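Local atomic coordinates of beta-D-glucoside glucohydrolase (Trichoderma reesei, PDB entry 4I8D), a protein that probably hydrolyses terminal, non-reducing beta-D-glucosyl residues to release beta-D-glucose, as a secreted family 3 beta-glucosidase acting in cellulose breakdown. Residues A[65-70]-A[310-315]; A[109-114]-A[155-160]; A[198-203]-A[233-238]. All coordinates share one frame; numbering follows the deposited sequence.

Contact 1: A[65-70]-A[310-315]. With NAG (2-acetamido-2-deoxy-beta-D-glucopyranose), chain F.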
loop_
_atom_site.group_PDB
_atom_site.type_symbol
_atom_site.label_atom_id
_atom_site.label_comp_id
_atom_site.label_asym_id
_atom_site.label_seq_id
_atom_site.Cartn_x
_atom_site.Cartn_y
_atom_site.Cartn_z
ATOM N N LEU A 65 8.013 1.757 -4.249
ATOM C CA LEU A 65 7.630 1.683 -5.667
ATOM C C LEU A 65 8.811 1.737 -6.662
ATOM O O LEU A 65 8.623 1.947 -7.872
ATOM C CB LEU A 65 6.546 2.723 -6.003
ATOM C CG LEU A 65 6.741 4.206 -5.660
ATOM C CD1 LEU A 65 7.717 4.914 -6.589
ATOM C CD2 LEU A 65 5.396 4.914 -5.691
ATOM N N GLY A 66 10.018 1.530 -6.144
ATOM C CA GLY A 66 11.212 1.481 -6.980
ATOM C C GLY A 66 12.456 2.100 -6.369
ATOM O O GLY A 66 12.430 2.585 -5.233
ATOM N N VAL A 67 13.541 2.085 -7.142
ATOM C CA VAL A 67 14.856 2.554 -6.700
ATOM C C VAL A 67 14.916 4.081 -6.732
ATOM O O VAL A 67 14.747 4.689 -7.791
ATOM C CB VAL A 67 15.987 1.975 -7.593
ATOM C CG1 VAL A 67 17.348 2.341 -7.036
ATOM C CG2 VAL A 67 15.871 0.463 -7.721
ATOM N N ARG A 68 15.164 4.694 -5.576
ATOM C CA ARG A 68 15.218 6.159 -5.467
ATOM C C ARG A 68 16.577 6.750 -5.871
ATOM O O ARG A 68 17.625 6.115 -5.693
ATOM C CB ARG A 68 14.837 6.615 -4.056
ATOM C CG ARG A 68 14.475 8.090 -3.940
ATOM C CD ARG A 68 14.249 8.450 -2.488
ATOM N NE ARG A 68 14.001 9.873 -2.278
ATOM C CZ ARG A 68 13.822 10.433 -1.084
ATOM N NH1 ARG A 68 13.859 9.696 0.021
ATOM N NH2 ARG A 68 13.605 11.735 -0.994
ATOM N N TYR A 69 16.532 7.971 -6.412
ATOM C CA TYR A 69 17.706 8.702 -6.924
ATOM C C TYR A 69 18.435 7.983 -8.073
ATOM O O TYR A 69 19.607 8.264 -8.333
ATOM C CB TYR A 69 18.716 9.031 -5.806
ATOM C CG TYR A 69 18.165 9.698 -4.560
ATOM C CD1 TYR A 69 17.558 10.955 -4.617
ATOM C CD2 TYR A 69 18.291 9.085 -3.311
ATOM C CE1 TYR A 69 17.071 11.567 -3.470
ATOM C CE2 TYR A 69 17.811 9.689 -2.161
ATOM C CZ TYR A 69 17.205 10.928 -2.244
ATOM O OH TYR A 69 16.730 11.530 -1.101
ATOM N N SER A 70 17.758 7.059 -8.751
ATOM C CA SER A 70 18.386 6.299 -9.837
ATOM C C SER A 70 18.047 6.864 -11.217
ATOM O O SER A 70 16.906 7.258 -11.479
ATOM C CB SER A 70 18.001 4.824 -9.758
ATOM O OG SER A 70 18.443 4.124 -10.906
ATOM N N PHE A 310 27.089 -1.309 -5.707
ATOM C CA PHE A 310 26.176 -0.167 -5.774
ATOM C C PHE A 310 26.458 0.760 -6.964
ATOM O O PHE A 310 27.416 1.538 -6.949
ATOM C CB PHE A 310 26.196 0.621 -4.457
ATOM C CG PHE A 310 25.436 1.921 -4.512
ATOM C CD1 PHE A 310 24.047 1.936 -4.457
ATOM C CD2 PHE A 310 26.110 3.134 -4.616
ATOM C CE1 PHE A 310 23.345 3.132 -4.509
ATOM C CE2 PHE A 310 25.412 4.334 -4.668
ATOM C CZ PHE A 310 24.028 4.332 -4.615
ATOM N N ASN A 311 25.621 0.673 -7.992
ATOM C CA ASN A 311 25.691 1.612 -9.109
ATOM C C ASN A 311 24.301 2.068 -9.540
ATOM O O ASN A 311 23.565 1.351 -10.218
ATOM C CB ASN A 311 26.493 1.030 -10.279
ATOM C CG ASN A 311 26.813 2.061 -11.348
ATOM O OD1 ASN A 311 26.142 3.089 -11.464
ATOM N ND2 ASN A 311 27.849 1.783 -12.144
ATOM N N ILE A 312 23.968 3.290 -9.147
ATOM C CA ILE A 312 22.617 3.824 -9.274
ATOM C C ILE A 312 22.335 4.466 -10.642
ATOM O O ILE A 312 21.204 4.868 -10.930
ATOM C CB ILE A 312 22.302 4.774 -8.079
ATOM C CG1 ILE A 312 20.902 4.508 -7.532
ATOM C CG2 ILE A 312 22.555 6.243 -8.410
ATOM C CD1 ILE A 312 20.767 3.137 -6.908
ATOM N N SER A 313 23.365 4.547 -11.485
ATOM C CA SER A 313 23.212 5.055 -12.852
ATOM C C SER A 313 23.073 3.932 -13.891
ATOM O O SER A 313 22.952 4.200 -15.089
ATOM C CB SER A 313 24.357 6.007 -13.216
ATOM O OG SER A 313 25.581 5.309 -13.340
ATOM N N ARG A 314 23.083 2.683 -13.418
ATOM C CA ARG A 314 22.855 1.513 -14.267
ATOM C C ARG A 314 21.424 1.460 -14.783
ATOM O O ARG A 314 20.473 1.649 -14.017
ATOM C CB ARG A 314 23.156 0.220 -13.504
ATOM C CG ARG A 314 24.631 -0.129 -13.436
ATOM C CD ARG A 314 24.835 -1.633 -13.388
ATOM N NE ARG A 314 24.856 -2.165 -12.028
ATOM C CZ ARG A 314 25.950 -2.274 -11.275
ATOM N NH1 ARG A 314 27.131 -1.872 -11.729
ATOM N NH2 ARG A 314 25.860 -2.781 -10.054
ATOM N N ASN A 315 21.275 1.200 -16.079
ATOM C CA ASN A 315 19.960 0.989 -16.655
ATOM C C ASN A 315 19.489 -0.420 -16.328
ATOM O O ASN A 315 19.936 -1.396 -16.939
ATOM C CB ASN A 315 19.969 1.225 -18.164
ATOM C CG ASN A 315 18.586 1.536 -18.716
ATOM O OD1 ASN A 315 17.586 0.940 -18.316
ATOM N ND2 ASN A 315 18.526 2.479 -19.645
HETATM C C1 NAG F . 28.280 2.651 -13.215
HETATM C C2 NAG F . 29.752 2.260 -13.388
HETATM C C3 NAG F . 30.356 2.809 -14.682
HETATM C C4 NAG F . 29.451 2.585 -15.894
HETATM C C5 NAG F . 27.991 2.934 -15.595
HETATM C C6 NAG F . 27.096 2.409 -16.709
HETATM C C7 NAG F . 30.830 1.932 -11.209
HETATM C C8 NAG F . 31.686 2.545 -10.140
HETATM N N2 NAG F . 30.560 2.705 -12.264
HETATM O O3 NAG F . 31.594 2.171 -14.919
HETATM O O4 NAG F . 29.921 3.355 -16.979
HETATM O O5 NAG F . 27.541 2.349 -14.386
HETATM O O6 NAG F . 26.267 3.457 -17.154
HETATM O O7 NAG F . 30.410 0.780 -11.083
HETATM O O HOH W 1 20.173 2.051 -10.856
#
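I312, the second residue of a type I beta turn from N311 to R314, packs its side chain against the loop 65-70 that follows strand 59-61. Its CD1 meets CG1 of V67 at 3.5 Å, the two side chains running past each other in opposite directions. CG2 of I312 lies against the carbonyl O of Y69, while CG1 rests 3.7 Å from CB of S70. The hydroxyl of S70 swings anti to its own backbone N (chi1 172°), which carries it to the turn: OG stands 2.9 Å from I312 O. A water fastens the same two loops, donating to S70 OG at 2.7 Å and to R314 O at 3.2 Å. Away from the interface, N311 OD1 is gripped by two donors of S313. S313 OG reaches N311 OD1 in the carbonyl plane, on a lone pair, at 3.0 Å, and S313 N reaches it tilted from that plane at 3.1 Å. This pair limits rotation of the amide whose ND2 is bonded to C1 of the N-acetylglucosamine at 1.4 Å. One face of the R314 guanidinium takes N311 CB toward its rim, and NE bonds to A104 O. R68 turns the other way, into the glucose pocket, with salt bridges to D62 and D371. N311, I312 and S313 thus form an Asx turn within the beta turn, at an N-glycosylation sequon, Asn-X-Ser.

Contact 2: A[109-114]-A[155-160]. With BGC (beta-D-glucopyranose), chain G.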
loop_
_atom_site.group_PDB
_atom_site.type_symbol
_atom_site.label_atom_id
_atom_site.label_comp_id
_atom_site.label_asym_id
_atom_site.label_seq_id
_atom_site.Cartn_x
_atom_site.Cartn_y
_atom_site.Cartn_z
ATOM N N VAL A 109 18.895 -3.745 0.734
ATOM C CA VAL A 109 17.585 -3.604 1.373
ATOM C C VAL A 109 16.714 -2.543 0.714
ATOM O O VAL A 109 17.103 -1.372 0.598
ATOM C CB VAL A 109 17.688 -3.270 2.876
ATOM C CG1 VAL A 109 16.357 -3.544 3.563
ATOM C CG2 VAL A 109 18.801 -4.064 3.548
ATOM N N ILE A 110 15.525 -2.962 0.294
ATOM C CA ILE A 110 14.514 -2.023 -0.159
ATOM C C ILE A 110 13.619 -1.655 1.023
ATOM O O ILE A 110 13.163 -2.528 1.775
ATOM C CB ILE A 110 13.708 -2.561 -1.369
ATOM C CG1 ILE A 110 12.881 -1.435 -2.016
ATOM C CG2 ILE A 110 12.866 -3.783 -0.997
ATOM C CD1 ILE A 110 13.707 -0.435 -2.801
ATOM N N LEU A 111 13.400 -0.356 1.198
ATOM C CA LEU A 111 12.638 0.150 2.335
ATOM C C LEU A 111 11.147 0.127 2.013
ATOM O O LEU A 111 10.541 1.167 1.726
ATOM C CB LEU A 111 13.119 1.560 2.714
ATOM C CG LEU A 111 14.610 1.756 3.034
ATOM C CD1 LEU A 111 14.927 3.209 3.340
ATOM C CD2 LEU A 111 15.048 0.875 4.192
ATOM N N GLY A 112 10.564 -1.069 2.056
ATOM C CA GLY A 112 9.166 -1.275 1.679
ATOM C C GLY A 112 8.840 -2.756 1.651
ATOM O O GLY A 112 9.748 -3.586 1.761
ATOM N N PRO A 113 7.552 -3.111 1.479
ATOM C CA PRO A 113 6.408 -2.255 1.185
ATOM C C PRO A 113 5.711 -1.741 2.455
ATOM O O PRO A 113 6.234 -1.929 3.559
ATOM C CB PRO A 113 5.493 -3.193 0.401
ATOM C CG PRO A 113 5.755 -4.538 1.005
ATOM C CD PRO A 113 7.136 -4.520 1.613
ATOM N N VAL A 114 4.540 -1.117 2.286
ATOM C CA VAL A 114 3.870 -0.349 3.353
ATOM C C VAL A 114 2.555 -0.974 3.858
ATOM O O VAL A 114 1.628 -1.204 3.074
ATOM C CB VAL A 114 3.596 1.104 2.888
ATOM C CG1 VAL A 114 2.875 1.905 3.960
ATOM C CG2 VAL A 114 4.892 1.805 2.496
ATOM N N GLN A 155 16.441 -7.884 0.487
ATOM C CA GLN A 155 15.793 -7.722 1.789
ATOM C C GLN A 155 14.629 -6.729 1.730
ATOM O O GLN A 155 14.786 -5.607 1.234
ATOM C CB GLN A 155 16.801 -7.232 2.829
ATOM C CG GLN A 155 17.867 -8.237 3.225
ATOM C CD GLN A 155 18.765 -7.702 4.321
ATOM O OE1 GLN A 155 18.292 -7.097 5.281
ATOM N NE2 GLN A 155 20.067 -7.920 4.184
ATOM N N ALA A 156 13.472 -7.136 2.248
ATOM C CA ALA A 156 12.311 -6.253 2.312
ATOM C C ALA A 156 12.168 -5.626 3.705
ATOM O O ALA A 156 12.680 -6.168 4.691
ATOM C CB ALA A 156 11.046 -7.008 1.925
ATOM N N THR A 157 11.487 -4.478 3.778
ATOM C CA THR A 157 11.208 -3.823 5.057
ATOM C C THR A 157 9.729 -3.513 5.217
ATOM O O THR A 157 9.200 -2.623 4.536
ATOM C CB THR A 157 11.971 -2.496 5.214
ATOM O OG1 THR A 157 13.289 -2.617 4.672
ATOM C CG2 THR A 157 12.062 -2.119 6.677
ATOM N N ALA A 158 9.069 -4.244 6.120
ATOM C CA ALA A 158 7.705 -3.910 6.544
ATOM C C ALA A 158 7.730 -2.573 7.300
ATOM O O ALA A 158 8.600 -2.353 8.148
ATOM C CB ALA A 158 7.115 -5.018 7.399
ATOM N N LYS A 159 6.764 -1.706 6.989
ATOM C CA LYS A 159 6.840 -0.263 7.254
ATOM C C LYS A 159 5.415 0.321 7.272
ATOM O O LYS A 159 4.605 -0.078 6.436
ATOM C CB LYS A 159 7.616 0.348 6.085
ATOM C CG LYS A 159 8.153 1.747 6.258
ATOM C CD LYS A 159 9.052 2.107 5.079
ATOM C CE LYS A 159 8.294 2.740 3.918
ATOM N NZ LYS A 159 9.173 3.659 3.138
ATOM N N HIS A 160 5.058 1.231 8.187
ATOM C CA HIS A 160 5.832 1.673 9.342
ATOM C C HIS A 160 5.136 1.107 10.572
ATOM O O HIS A 160 3.914 1.157 10.687
ATOM C CB HIS A 160 5.838 3.201 9.454
ATOM C CG HIS A 160 6.219 3.908 8.193
ATOM N ND1 HIS A 160 7.451 4.500 8.016
ATOM C CD2 HIS A 160 5.531 4.123 7.046
ATOM C CE1 HIS A 160 7.511 5.035 6.809
ATOM N NE2 HIS A 160 6.357 4.824 6.201
HETATM C C2 BGC G . 10.574 8.262 5.727
HETATM C C3 BGC G . 10.803 6.767 5.414
HETATM C C4 BGC G . 12.017 6.566 4.496
HETATM C C5 BGC G . 13.238 7.296 5.065
HETATM C C6 BGC G . 14.489 7.121 4.215
HETATM C C1 BGC G . 11.891 8.984 6.095
HETATM O O1 BGC G . 11.716 10.408 6.161
HETATM O O2 BGC G . 9.596 8.425 6.776
HETATM O O3 BGC G . 9.642 6.179 4.805
HETATM O O4 BGC G . 12.281 5.169 4.308
HETATM O O5 BGC G . 12.932 8.692 5.151
HETATM O O6 BGC G . 14.434 7.997 3.085
#
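T157 fills the middle of this contact, where the polar packing is tight. Its OG1, beside the backbone N at chi1 -39°, bonds to I110 O at 2.9 Å from above the carbonyl plane. T157 OG1 also lies 3.4 Å from V109 CG1, the two side chains crossing at about a right angle. L111 lies alongside T157, pointing the same way, with CD2 toward the hydroxyl. Two backbone bonds tie the segments here, I110 N to Q155 O at 2.9 Å and T157 N to G112 O at 2.8 Å. CG2 of V109 leans on the Q155 amide, whose OE1 is held by Y233. Beyond G112 the pairing is looser: a cis peptide precedes P113, and the contact passes to side chains, CG2 of V114 touching CE of K159. The K159 chain bends at chi3 (89°), bringing its NZ to L111 O at 3.2 Å and to O3 of the bound glucose at 3.1 Å. The L111 carbonyl is thus placed to help position the NZ that donates to the sugar. H160, following another cis peptide, carries K159 CG over its ring face and presents CE1 to glucose O3, also at 3.1 Å. Helix 135-150 covers P113 and I110, strand 200-203 lies beside strand 157-161, and M235 of strand 233-236 touches both L111 and T157.

Contact 3: A[198-203]-A[233-238]. With BGC (beta-D-glucopyranose), chain G.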
loop_
_atom_site.group_PDB
_atom_site.type_symbol
_atom_site.label_atom_id
_atom_site.label_comp_id
_atom_site.label_asym_id
_atom_site.label_seq_id
_atom_site.Cartn_x
_atom_site.Cartn_y
_atom_site.Cartn_z
ATOM N N VAL A 198 9.479 -11.787 6.128
ATOM C CA VAL A 198 10.043 -10.484 5.776
ATOM C C VAL A 198 11.370 -10.239 6.507
ATOM O O VAL A 198 11.480 -10.498 7.706
ATOM C CB VAL A 198 9.027 -9.326 5.982
ATOM C CG1 VAL A 198 8.627 -9.186 7.447
ATOM C CG2 VAL A 198 9.578 -8.016 5.438
ATOM N N ALA A 199 12.368 -9.754 5.767
ATOM C CA ALA A 199 13.716 -9.514 6.298
ATOM C C ALA A 199 13.776 -8.548 7.482
ATOM O O ALA A 199 14.534 -8.766 8.431
ATOM C CB ALA A 199 14.641 -9.024 5.190
ATOM N N SER A 200 12.973 -7.485 7.415
ATOM C CA SER A 200 13.156 -6.325 8.273
ATOM C C SER A 200 11.826 -5.650 8.579
ATOM O O SER A 200 10.853 -5.813 7.838
ATOM C CB SER A 200 14.090 -5.331 7.572
ATOM O OG SER A 200 14.435 -4.240 8.408
ATOM N N VAL A 201 11.797 -4.893 9.674
ATOM C CA VAL A 201 10.649 -4.056 10.032
ATOM C C VAL A 201 11.137 -2.680 10.490
ATOM O O VAL A 201 12.062 -2.577 11.304
ATOM C CB VAL A 201 9.765 -4.707 11.124
ATOM C CG1 VAL A 201 8.740 -3.713 11.665
ATOM C CG2 VAL A 201 9.055 -5.947 10.587
ATOM N N MET A 202 10.522 -1.629 9.950
ATOM C CA MET A 202 10.848 -0.259 10.334
ATOM C C MET A 202 9.909 0.218 11.420
ATOM O O MET A 202 8.691 0.148 11.258
ATOM C CB MET A 202 10.722 0.670 9.137
ATOM C CG MET A 202 11.460 1.982 9.293
ATOM S SD MET A 202 10.911 3.110 8.010
ATOM C CE MET A 202 12.444 3.821 7.435
ATOM N N CYS A 203 10.468 0.691 12.530
ATOM C CA CYS A 203 9.640 1.301 13.571
ATOM C C CYS A 203 9.409 2.770 13.249
ATOM O O CYS A 203 10.296 3.447 12.715
ATOM C CB CYS A 203 10.219 1.111 14.977
ATOM S SG CYS A 203 11.941 1.613 15.188
ATOM N N TYR A 233 15.017 -8.318 11.813
ATOM C CA TYR A 233 15.453 -7.150 12.572
ATOM C C TYR A 233 14.582 -5.891 12.402
ATOM O O TYR A 233 13.913 -5.706 11.376
ATOM C CB TYR A 233 16.919 -6.835 12.267
ATOM C CG TYR A 233 17.195 -6.341 10.858
ATOM C CD1 TYR A 233 16.990 -7.169 9.754
ATOM C CD2 TYR A 233 17.696 -5.063 10.635
ATOM C CE1 TYR A 233 17.256 -6.732 8.470
ATOM C CE2 TYR A 233 17.966 -4.614 9.353
ATOM C CZ TYR A 233 17.743 -5.452 8.273
ATOM O OH TYR A 233 18.011 -5.020 6.990
ATOM N N VAL A 234 14.613 -5.037 13.425
ATOM C CA VAL A 234 13.895 -3.768 13.422
ATOM C C VAL A 234 14.860 -2.592 13.296
ATOM O O VAL A 234 15.765 -2.421 14.122
ATOM C CB VAL A 234 13.064 -3.580 14.708
ATOM C CG1 VAL A 234 12.376 -2.217 14.706
ATOM C CG2 VAL A 234 12.049 -4.705 14.877
ATOM N N MET A 235 14.657 -1.781 12.264
ATOM C CA MET A 235 15.402 -0.536 12.109
ATOM C C MET A 235 14.540 0.693 12.420
ATOM O O MET A 235 13.316 0.639 12.319
ATOM C CB MET A 235 15.962 -0.431 10.699
ATOM C CG MET A 235 14.928 -0.617 9.607
ATOM S SD MET A 235 15.488 0.130 8.064
ATOM C CE MET A 235 15.397 -1.309 7.005
ATOM N N THR A 236 15.185 1.794 12.798
ATOM C CA THR A 236 14.489 3.065 13.012
ATOM C C THR A 236 14.192 3.765 11.695
ATOM O O THR A 236 14.923 3.603 10.708
ATOM C CB THR A 236 15.316 4.069 13.847
ATOM O OG1 THR A 236 16.545 4.374 13.170
ATOM C CG2 THR A 236 15.608 3.530 15.221
ATOM N N ASP A 237 13.125 4.553 11.689
ATOM C CA ASP A 237 12.946 5.537 10.645
ATOM C C ASP A 237 14.024 6.610 10.843
ATOM O O ASP A 237 14.570 6.755 11.937
ATOM C CB ASP A 237 11.538 6.129 10.689
ATOM C CG ASP A 237 11.047 6.543 9.323
ATOM O OD1 ASP A 237 11.889 6.961 8.509
ATOM O OD2 ASP A 237 9.832 6.448 9.054
ATOM N N TRP A 238 14.339 7.351 9.786
ATOM C CA TRP A 238 15.500 8.244 9.794
ATOM C C TRP A 238 15.487 9.271 10.925
ATOM O O TRP A 238 14.784 10.285 10.849
ATOM C CB TRP A 238 15.680 8.898 8.420
ATOM C CG TRP A 238 16.567 8.107 7.464
ATOM C CD1 TRP A 238 17.525 8.618 6.636
ATOM C CD2 TRP A 238 16.575 6.683 7.252
ATOM N NE1 TRP A 238 18.123 7.612 5.921
ATOM C CE2 TRP A 238 17.562 6.413 6.279
ATOM C CE3 TRP A 238 15.846 5.611 7.787
ATOM C CZ2 TRP A 238 17.842 5.114 5.829
ATOM C CZ3 TRP A 238 16.126 4.318 7.339
ATOM C CH2 TRP A 238 17.116 4.085 6.369
HETATM C C2 BGC G . 10.574 8.262 5.727
HETATM C C3 BGC G . 10.803 6.767 5.414
HETATM C C4 BGC G . 12.017 6.566 4.496
HETATM C C5 BGC G . 13.238 7.296 5.065
HETATM C C6 BGC G . 14.489 7.121 4.215
HETATM C C1 BGC G . 11.891 8.984 6.095
HETATM O O1 BGC G . 11.716 10.408 6.161
HETATM O O2 BGC G . 9.596 8.425 6.776
HETATM O O3 BGC G . 9.642 6.179 4.805
HETATM O O4 BGC G . 12.281 5.169 4.308
HETATM O O5 BGC G . 12.932 8.692 5.151
HETATM O O6 BGC G . 14.434 7.997 3.085
#
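Strands 200-203 and 233-236 run parallel with a 34° twist and pair in register from S200-Y233 to C203-T236, joined by backbone bonds such as V201 N to Y233 O at 2.8 Å and C203 N to M235 O at 2.9 Å. S200 lies over one face of the Y233 ring: CB sits 4.0 Å from the ring centroid in a CH-pi contact, and OG is offset toward the rim. That OG also meets CE of M235. The sheet's other surface brings together V201, V234 and C203, whose SG, bonded to C214, packs 3.9 Å from CG1 of V234. At the C-terminal end, M202 crosses D237 obliquely; the bend at chi3 (-136°) brings CE to 3.4 Å from D237 OD1 and against CZ3 of W238. The W238 ring lies with one face over glucose C6, and NE1 is held by V44 O. D237 OD1 accepts W238 N through its anti lone pair at 2.8 Å, while OD2 receives glucose O2 at 3.0 Å. With OD1 3.1 Å from glucose C1, the carboxylate is placed at the anomeric carbon, consistent with the nucleophile of a retaining family 3 glucosidase.

How the contacts relate
Contacts 2 and 3 follow in series, both nested inside the loop that contact 1 closes. Their centres are 7 Å apart, and they meet in the parallel sheet 157-161, 200-203, 233-236, which contact 2 enters through strand 157-161 alone; strand 109-110 pairs with 59-61. Both lie in the N-terminal, TIM-barrel-related family 3 domain, joined by A158 O to M202 N (2.7 Å, probably a hydrogen bond). Contact 1 is peripheral, about 16 Å from contact 2 and 21 Å from contact 3 between centres, and touches the former through G66 and I110. All three supply one glucose pocket: R68 from contact 1, L111, K159 and H160 from contact 2, M202, D237 and W238 from contact 3.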